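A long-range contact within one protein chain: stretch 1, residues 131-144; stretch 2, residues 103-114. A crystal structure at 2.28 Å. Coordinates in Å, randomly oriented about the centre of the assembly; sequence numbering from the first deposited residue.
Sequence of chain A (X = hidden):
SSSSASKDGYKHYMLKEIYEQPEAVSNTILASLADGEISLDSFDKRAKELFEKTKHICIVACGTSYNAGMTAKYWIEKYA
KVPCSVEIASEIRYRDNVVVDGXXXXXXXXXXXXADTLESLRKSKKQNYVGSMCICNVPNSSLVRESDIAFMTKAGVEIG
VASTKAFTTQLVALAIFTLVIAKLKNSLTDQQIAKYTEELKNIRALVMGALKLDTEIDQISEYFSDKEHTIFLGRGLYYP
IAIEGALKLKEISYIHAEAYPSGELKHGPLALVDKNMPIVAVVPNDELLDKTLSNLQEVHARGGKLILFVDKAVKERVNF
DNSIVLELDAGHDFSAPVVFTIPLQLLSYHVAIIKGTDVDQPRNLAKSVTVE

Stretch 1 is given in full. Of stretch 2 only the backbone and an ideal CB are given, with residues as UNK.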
ATOM      1  N   GLY A 131      24.594   6.880  -1.649  1.00 26.55           N
ATOM      2  CA  GLY A 131      25.045   6.094  -0.499  1.00 26.21           C
ATOM      3  C   GLY A 131      23.915   5.387   0.226  1.00 24.54           C
ATOM      4  O   GLY A 131      22.778   5.393  -0.238  1.00 24.70           O
ATOM      5  N   SER A 132      24.233   4.773   1.357  1.00 22.90           N
ATOM      6  CA  SER A 132      23.253   4.009   2.130  1.00 21.57           C
ATOM      7  C   SER A 132      23.316   4.313   3.630  1.00 20.84           C
ATOM      8  O   SER A 132      24.372   4.660   4.183  1.00 19.38           O
ATOM      9  CB  SER A 132      23.456   2.511   1.916  1.00 21.35           C
ATOM     10  OG  SER A 132      24.806   2.157   2.161  1.00 22.86           O
HETATM   11  N   MSE A 133      22.166   4.170   4.280  1.00 20.26           N
HETATM   12  CA  MSE A 133      22.061   4.346   5.711  1.00 19.63           C
HETATM   13  C   MSE A 133      21.165   3.270   6.241  1.00 19.56           C
HETATM   14  O   MSE A 133      20.142   3.012   5.680  1.00 21.07           O
HETATM   15  CB  MSE A 133      21.467   5.698   6.063  1.00 19.67           C
HETATM   16  CG  MSE A 133      21.222   5.853   7.574  1.00 19.45           C
HETATM   17 SE   MSE A 133      20.615   7.626   8.055  0.60 25.70          SE
HETATM   18  CE  MSE A 133      18.663   7.432   7.640  1.00 18.78           C
ATOM     19  N   CYS A 134      21.540   2.670   7.344  1.00 20.09           N
ATOM     20  CA  CYS A 134      20.714   1.691   7.992  1.00 21.18           C
ATOM     21  C   CYS A 134      20.146   2.224   9.277  1.00 19.23           C
ATOM     22  O   CYS A 134      20.872   2.766  10.093  1.00 18.42           O
ATOM     23  CB  CYS A 134      21.534   0.456   8.364  1.00 22.71           C
ATOM     24  SG  CYS A 134      20.376  -0.771   9.070  1.00 33.69           S
ATOM     25  N   ILE A 135      18.852   2.050   9.480  1.00 18.21           N
ATOM     26  CA  ILE A 135      18.267   2.245  10.811  1.00 17.58           C
ATOM     27  C   ILE A 135      18.122   0.873  11.444  1.00 19.52           C
ATOM     28  O   ILE A 135      17.212   0.122  11.093  1.00 18.29           O
ATOM     29  CB  ILE A 135      16.910   2.886  10.746  1.00 16.68           C
ATOM     30  CG1 ILE A 135      17.019   4.169   9.955  1.00 17.46           C
ATOM     31  CG2 ILE A 135      16.288   3.083  12.134  1.00 11.35           C
ATOM     32  CD1 ILE A 135      16.512   5.242  10.599  1.00 19.42           C
ATOM     33  N   CYS A 136      19.041   0.524  12.350  1.00 21.25           N
ATOM     34  CA  CYS A 136      19.111  -0.888  12.815  1.00 23.58           C
ATOM     35  C   CYS A 136      19.260  -0.939  14.310  1.00 22.08           C
ATOM     36  O   CYS A 136      19.644   0.036  14.907  1.00 21.13           O
ATOM     37  CB  CYS A 136      20.223  -1.682  12.082  1.00 24.29           C
ATOM     38  SG  CYS A 136      20.521  -3.487  12.657  1.00 36.35           S
ATOM     39  N   ASN A 137      18.924  -2.084  14.892  1.00 22.20           N
ATOM     40  CA  ASN A 137      19.003  -2.309  16.337  1.00 22.62           C
ATOM     41  C   ASN A 137      20.199  -3.170  16.816  1.00 22.90           C
ATOM     42  O   ASN A 137      20.562  -3.135  17.989  1.00 22.91           O
ATOM     43  CB  ASN A 137      17.725  -2.945  16.867  1.00 22.21           C
ATOM     44  CG  ASN A 137      17.585  -2.759  18.377  1.00 23.92           C
ATOM     45  OD1 ASN A 137      17.690  -1.646  18.866  1.00 23.39           O
ATOM     46  ND2 ASN A 137      17.342  -3.838  19.099  1.00 23.85           N
ATOM     47  N   VAL A 138      20.788  -3.933  15.911  1.00 23.67           N
ATOM     48  CA  VAL A 138      21.879  -4.856  16.236  1.00 24.09           C
ATOM     49  C   VAL A 138      23.144  -4.360  15.574  1.00 25.50           C
ATOM     50  O   VAL A 138      23.300  -4.501  14.362  1.00 24.53           O
ATOM     51  CB  VAL A 138      21.581  -6.266  15.729  1.00 24.31           C
ATOM     52  CG1 VAL A 138      22.856  -7.206  15.906  1.00 24.17           C
ATOM     53  CG2 VAL A 138      20.324  -6.804  16.413  1.00 20.75           C
ATOM     54  N   PRO A 139      24.058  -3.773  16.357  1.00 27.69           N
ATOM     55  CA  PRO A 139      25.315  -3.338  15.757  1.00 29.58           C
ATOM     56  C   PRO A 139      26.126  -4.559  15.387  1.00 31.44           C
ATOM     57  O   PRO A 139      26.068  -5.617  16.064  1.00 33.20           O
ATOM     58  CB  PRO A 139      26.007  -2.530  16.876  1.00 30.18           C
ATOM     59  CG  PRO A 139      25.449  -3.071  18.157  1.00 29.67           C
ATOM     60  CD  PRO A 139      24.046  -3.613  17.820  1.00 28.07           C
ATOM     61  N   ASN A 140      26.887  -4.438  14.331  1.00 32.37           N
ATOM     62  CA  ASN A 140      27.579  -5.617  13.843  1.00 34.13           C
ATOM     63  C   ASN A 140      26.596  -6.636  13.230  1.00 32.36           C
ATOM     64  O   ASN A 140      26.544  -7.805  13.598  1.00 33.49           O
ATOM     65  CB  ASN A 140      28.445  -6.279  14.920  1.00 34.67           C
ATOM     66  CG  ASN A 140      29.340  -7.351  14.322  1.00 40.67           C
ATOM     67  OD1 ASN A 140      29.915  -7.132  13.249  1.00 46.32           O
ATOM     68  ND2 ASN A 140      29.402  -8.540  14.957  1.00 44.53           N
ATOM     69  N   SER A 141      25.801  -6.149  12.298  1.00 30.16           N
ATOM     70  CA  SER A 141      24.884  -6.972  11.542  1.00 27.79           C
ATOM     71  C   SER A 141      25.253  -6.680  10.104  1.00 25.52           C
ATOM     72  O   SER A 141      25.940  -5.734   9.848  1.00 24.93           O
ATOM     73  CB  SER A 141      23.442  -6.590  11.860  1.00 26.92           C
ATOM     74  OG  SER A 141      23.237  -5.208  11.647  1.00 27.48           O
ATOM     75  N   SER A 142      24.842  -7.522   9.184  1.00 24.53           N
ATOM     76  CA  SER A 142      25.198  -7.352   7.789  1.00 23.32           C
ATOM     77  C   SER A 142      24.759  -5.983   7.291  1.00 22.54           C
ATOM     78  O   SER A 142      25.523  -5.297   6.630  1.00 22.16           O
ATOM     79  CB  SER A 142      24.532  -8.423   6.948  1.00 23.40           C
ATOM     80  OG  SER A 142      24.826  -9.708   7.438  1.00 22.45           O
ATOM     81  N   LEU A 143      23.536  -5.582   7.632  1.00 21.23           N
ATOM     82  CA  LEU A 143      23.034  -4.285   7.224  1.00 21.37           C
ATOM     83  C   LEU A 143      23.868  -3.105   7.731  1.00 21.14           C
ATOM     84  O   LEU A 143      24.113  -2.158   6.983  1.00 22.44           O
ATOM     85  CB  LEU A 143      21.589  -4.106   7.657  1.00 20.51           C
ATOM     86  CG  LEU A 143      20.522  -4.678   6.725  1.00 23.19           C
ATOM     87  CD1 LEU A 143      19.166  -4.434   7.390  1.00 23.97           C
ATOM     88  CD2 LEU A 143      20.550  -4.110   5.308  1.00 20.00           C
ATOM     89  N   VAL A 144      24.270  -3.146   8.996  1.00 20.57           N
ATOM     90  CA  VAL A 144      25.159  -2.128   9.538  1.00 20.50           C
ATOM     91  C   VAL A 144      26.540  -2.165   8.874  1.00 20.09           C
ATOM     92  O   VAL A 144      27.057  -1.145   8.462  1.00 20.74           O
ATOM     93  CB  VAL A 144      25.285  -2.268  11.044  1.00 20.85           C
ATOM     94  CG1 VAL A 144      26.377  -1.328  11.586  1.00 21.75           C
ATOM     95  CG2 VAL A 144      23.904  -2.068  11.737  1.00 18.18           C
ATOM     96  N   UNK A 103      19.946  10.023  -4.804  1.00 28.81           N
ATOM     97  CA  UNK A 103      19.093   9.192  -3.994  1.00 26.64           C
ATOM     98  C   UNK A 103      19.866   8.541  -2.866  1.00 24.13           C
ATOM     99  O   UNK A 103      20.911   7.944  -3.111  1.00 24.99           O
ATOM    100  CB  UNK A 103      18.417   8.126  -4.858  1.00 26.64           C
ATOM    101  N   UNK A 104      19.336   8.623  -1.654  1.00 20.86           N
ATOM    102  CA  UNK A 104      19.922   7.942  -0.508  1.00 18.83           C
ATOM    103  C   UNK A 104      19.106   6.702  -0.258  1.00 17.07           C
ATOM    104  O   UNK A 104      17.885   6.770  -0.210  1.00 17.18           O
ATOM    105  CB  UNK A 104      19.966   8.839   0.731  1.00 18.83           C
ATOM    106  N   UNK A 105      19.775   5.570  -0.170  1.00 15.95           N
ATOM    107  CA  UNK A 105      19.152   4.298   0.123  1.00 15.28           C
ATOM    108  C   UNK A 105      19.113   4.119   1.650  1.00 15.23           C
ATOM    109  O   UNK A 105      20.129   4.085   2.315  1.00 16.64           O
ATOM    110  CB  UNK A 105      19.903   3.151  -0.556  1.00 15.28           C
ATOM    111  N   UNK A 106      17.918   4.086   2.213  1.00 15.01           N
ATOM    112  CA  UNK A 106      17.722   3.934   3.638  1.00 13.80           C
ATOM    113  C   UNK A 106      17.023   2.610   3.855  1.00 13.99           C
ATOM    114  O   UNK A 106      15.944   2.374   3.293  1.00 13.95           O
ATOM    115  CB  UNK A 106      16.923   5.097   4.230  1.00 13.80           C
ATOM    116  N   UNK A 107      17.652   1.717   4.616  1.00 13.65           N
ATOM    117  CA  UNK A 107      16.991   0.501   5.031  1.00 13.39           C
ATOM    118  C   UNK A 107      16.630   0.539   6.532  1.00 13.07           C
ATOM    119  O   UNK A 107      17.210   1.268   7.340  1.00 10.81           O
ATOM    120  CB  UNK A 107      17.885  -0.703   4.725  1.00 13.39           C
ATOM    121  N   UNK A 108      15.562  -0.148   6.883  1.00 12.66           N
ATOM    122  CA  UNK A 108      15.158  -0.192   8.261  1.00 12.72           C
ATOM    123  C   UNK A 108      15.050  -1.647   8.650  1.00 13.64           C
ATOM    124  O   UNK A 108      14.382  -2.401   7.973  1.00 13.17           O
ATOM    125  CB  UNK A 108      13.843   0.556   8.491  1.00 12.72           C
ATOM    126  N   UNK A 109      15.719  -2.034   9.729  1.00 14.90           N
ATOM    127  CA  UNK A 109      15.675  -3.411  10.180  1.00 15.82           C
ATOM    128  C   UNK A 109      16.043  -3.561  11.638  1.00 16.75           C
ATOM    129  O   UNK A 109      17.054  -3.032  12.087  1.00 18.43           O
ATOM    130  CB  UNK A 109      16.608  -4.270   9.325  1.00 15.82           C
ATOM    131  N   UNK A 110      15.254  -4.325  12.373  1.00 17.17           N
ATOM    132  CA  UNK A 110      15.591  -4.610  13.761  1.00 18.14           C
ATOM    133  C   UNK A 110      16.870  -5.461  13.821  1.00 18.07           C
ATOM    134  O   UNK A 110      17.832  -5.077  14.423  1.00 16.49           O
ATOM    135  CB  UNK A 110      14.432  -5.323  14.460  1.00 18.14           C
ATOM    136  N   UNK A 111      16.850  -6.613  13.171  1.00 17.99           N
ATOM    137  CA  UNK A 111      17.927  -7.574  13.264  1.00 18.25           C
ATOM    138  C   UNK A 111      19.140  -7.212  12.457  1.00 18.25           C
ATOM    139  O   UNK A 111      20.214  -7.697  12.735  1.00 19.47           O
ATOM    140  CB  UNK A 111      17.427  -8.952  12.826  1.00 18.25           C
ATOM    141  N   UNK A 112      18.958  -6.432  11.416  1.00 18.35           N
ATOM    142  CA  UNK A 112      20.010  -6.199  10.414  1.00 19.17           C
ATOM    143  C   UNK A 112      20.381  -7.356   9.483  1.00 19.46           C
ATOM    144  O   UNK A 112      21.395  -7.280   8.764  1.00 20.44           O
ATOM    145  CB  UNK A 112      21.281  -5.771  11.150  1.00 19.17           C
ATOM    146  N   UNK A 113      19.573  -8.413   9.484  1.00 19.25           N
ATOM    147  CA  UNK A 113      19.822  -9.601   8.661  1.00 19.32           C
ATOM    148  C   UNK A 113      18.658  -9.929   7.689  1.00 19.43           C
ATOM    149  O   UNK A 113      18.713 -10.880   6.974  1.00 20.38           O
ATOM    150  CB  UNK A 113      20.078 -10.801   9.575  1.00 19.32           C
ATOM    151  N   UNK A 114      17.607  -9.143   7.682  1.00 20.01           N
ATOM    152  CA  UNK A 114      16.403  -9.427   6.940  1.00 20.20           C
ATOM    153  C   UNK A 114      16.789  -9.598   5.468  1.00 20.80           C
ATOM    154  O   UNK A 114      17.341  -8.663   4.834  1.00 20.66           O
ATOM    155  CB  UNK A 114      15.363  -8.320   7.126  1.00 20.20           C
TER

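Residues 131-136 and 103-109 run as neighbouring parallel strands, their axes 4.7 Å apart at closest approach. Position 103 has its CB sideways and no atom of stretch 1 lies within 5.5 Å of its CB, so the contact sets little there; it is Ser 103. At position 104, CB lies on the same sheet face as the side chains of Met 133 and Ile 135, beside a glycine that leaves room. A branched apolar chain would suit, and Leu 104 reaches back so that CD1 lies 3.6 Å from Gly 131 O.

Position 105 bonds through its backbone alone, N to Gly 131 O (3.0 Å), and its O accepts from Met 133 N (2.8 Å). Its CB is on the face of Ser 132, whose small side chain would tolerate many residues, large ones included. Phe 105 occupies it; its ring passes Ser 132 CB obliquely and leads away. Position 106 returns to the face of Met 133 and Ile 135, where any mid-sized apolar residue would fit. Val 106 places CG1 4.0 Å from Met 133 CE and 4.3 Å from Ile 135 CG1.

At position 107 the backbone N donates to Met 133 O (3.0 Å) and O accepts from Ile 135 N (2.8 Å). CB, 4.4 Å from Leu 143 CD2, favours a small residue, polar or not. In Ser 107, OG bonds a water (2.8 Å to its O), which donates weakly to Met 133 O. At 108 CB returns to the face of Met 133 and Ile 135, 4.3 Å from Ile 135 O, so an apolar chain suits, beta-branched or otherwise; Ile 108 sets CG2 4.3 Å from Ile 135 CB.

Position 109 is tight: the ideal CB is 3.2 Å from Leu 143 CD1, so a small side chain is expected. In Ser 109, OG accepts from the backbone N of 112 (3.1 Å). CB points away at 110, admitting a long or polar chain; Gln 110 curls back towards Asn 137, and its O accepts from Asn 137 N (3.2 Å). Position 111, also pointing away, is permissive; OG of Ser 111 accepts from the backbone N of 113 (3.1 Å).

Position 112 has positive phi, and a CB would lie 2.1 Å from Ser 141 OG and 2.8 Å from Cys 136 SG. The phi favours glycine and the two clashes leave no room for a CB. Gly 112 O accepts from Leu 143 N (3.0 Å).

At 113 CB points away, yet the start of the helix offers the N and OG of Ser 142, donors that a carboxylate or amide could meet. Glu 113 takes both: OE2 accepts from Ser 142 N (2.9 Å), OE1 from Ser 142 OG (2.6 Å). Position 114, sideways, is little constrained; it is Thr 114.

Stretch 2, residues 103-114: SLFVSISQSGET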
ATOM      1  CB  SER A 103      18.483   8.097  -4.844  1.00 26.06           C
ATOM      2  OG  SER A 103      17.147   8.397  -5.084  1.00 28.20           O
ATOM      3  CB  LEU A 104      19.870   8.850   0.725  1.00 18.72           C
ATOM      4  CG  LEU A 104      20.420   8.296   2.023  1.00 18.79           C
ATOM      5  CD1 LEU A 104      21.942   8.139   1.876  1.00 17.06           C
ATOM      6  CD2 LEU A 104      20.006   9.166   3.205  1.00 14.48           C
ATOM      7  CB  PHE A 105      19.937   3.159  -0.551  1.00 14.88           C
ATOM      8  CG  PHE A 105      19.316   1.811  -0.373  1.00 16.69           C
ATOM      9  CD1 PHE A 105      19.520   1.078   0.793  1.00 19.01           C
ATOM     10  CD2 PHE A 105      18.496   1.281  -1.334  1.00 18.26           C
ATOM     11  CE1 PHE A 105      18.918  -0.177   0.971  1.00 17.34           C
ATOM     12  CE2 PHE A 105      17.921   0.011  -1.170  1.00 20.40           C
ATOM     13  CZ  PHE A 105      18.115  -0.693   0.000  1.00 18.23           C
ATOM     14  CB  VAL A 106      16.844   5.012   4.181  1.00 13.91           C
ATOM     15  CG1 VAL A 106      16.498   4.745   5.691  1.00 14.07           C
ATOM     16  CG2 VAL A 106      17.498   6.342   3.996  1.00 12.92           C
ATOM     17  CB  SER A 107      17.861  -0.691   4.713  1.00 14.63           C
ATOM     18  OG  SER A 107      19.076  -0.632   5.386  1.00 17.75           O
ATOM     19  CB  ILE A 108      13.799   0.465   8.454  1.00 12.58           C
ATOM     20  CG1 ILE A 108      13.786   1.901   7.877  1.00 11.53           C
ATOM     21  CG2 ILE A 108      13.461   0.505   9.946  1.00  9.24           C
ATOM     22  CD1 ILE A 108      12.423   2.558   7.878  1.00  5.99           C
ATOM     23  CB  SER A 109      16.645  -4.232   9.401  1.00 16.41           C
ATOM     24  OG  SER A 109      16.522  -5.579   9.766  1.00 17.00           O
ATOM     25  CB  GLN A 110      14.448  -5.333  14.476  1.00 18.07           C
ATOM     26  CG  GLN A 110      14.647  -5.444  16.005  1.00 23.07           C
ATOM     27  CD  GLN A 110      15.728  -6.436  16.404  1.00 30.13           C
ATOM     28  OE1 GLN A 110      15.753  -7.582  15.922  1.00 35.30           O
ATOM     29  NE2 GLN A 110      16.642  -6.007  17.288  1.00 36.15           N
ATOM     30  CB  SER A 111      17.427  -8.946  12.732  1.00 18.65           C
ATOM     31  OG  SER A 111      17.136  -8.884  11.354  1.00 16.20           O
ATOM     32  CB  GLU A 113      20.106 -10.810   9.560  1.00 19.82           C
ATOM     33  CG  GLU A 113      21.295 -10.680  10.531  1.00 21.38           C
ATOM     34  CD  GLU A 113      22.655 -10.375   9.806  1.00 25.82           C
ATOM     35  OE1 GLU A 113      22.804 -10.725   8.613  1.00 27.89           O
ATOM     36  OE2 GLU A 113      23.573  -9.770  10.426  1.00 29.05           O
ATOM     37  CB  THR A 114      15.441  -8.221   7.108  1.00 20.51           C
ATOM     38  OG1 THR A 114      15.178  -8.009   8.505  1.00 21.94           O
ATOM     39  CG2 THR A 114      14.136  -8.391   6.342  1.00 20.23           C
TER
HETATM   40  O   HOH W   1      21.143   0.763   4.082  1.00 25.86           O
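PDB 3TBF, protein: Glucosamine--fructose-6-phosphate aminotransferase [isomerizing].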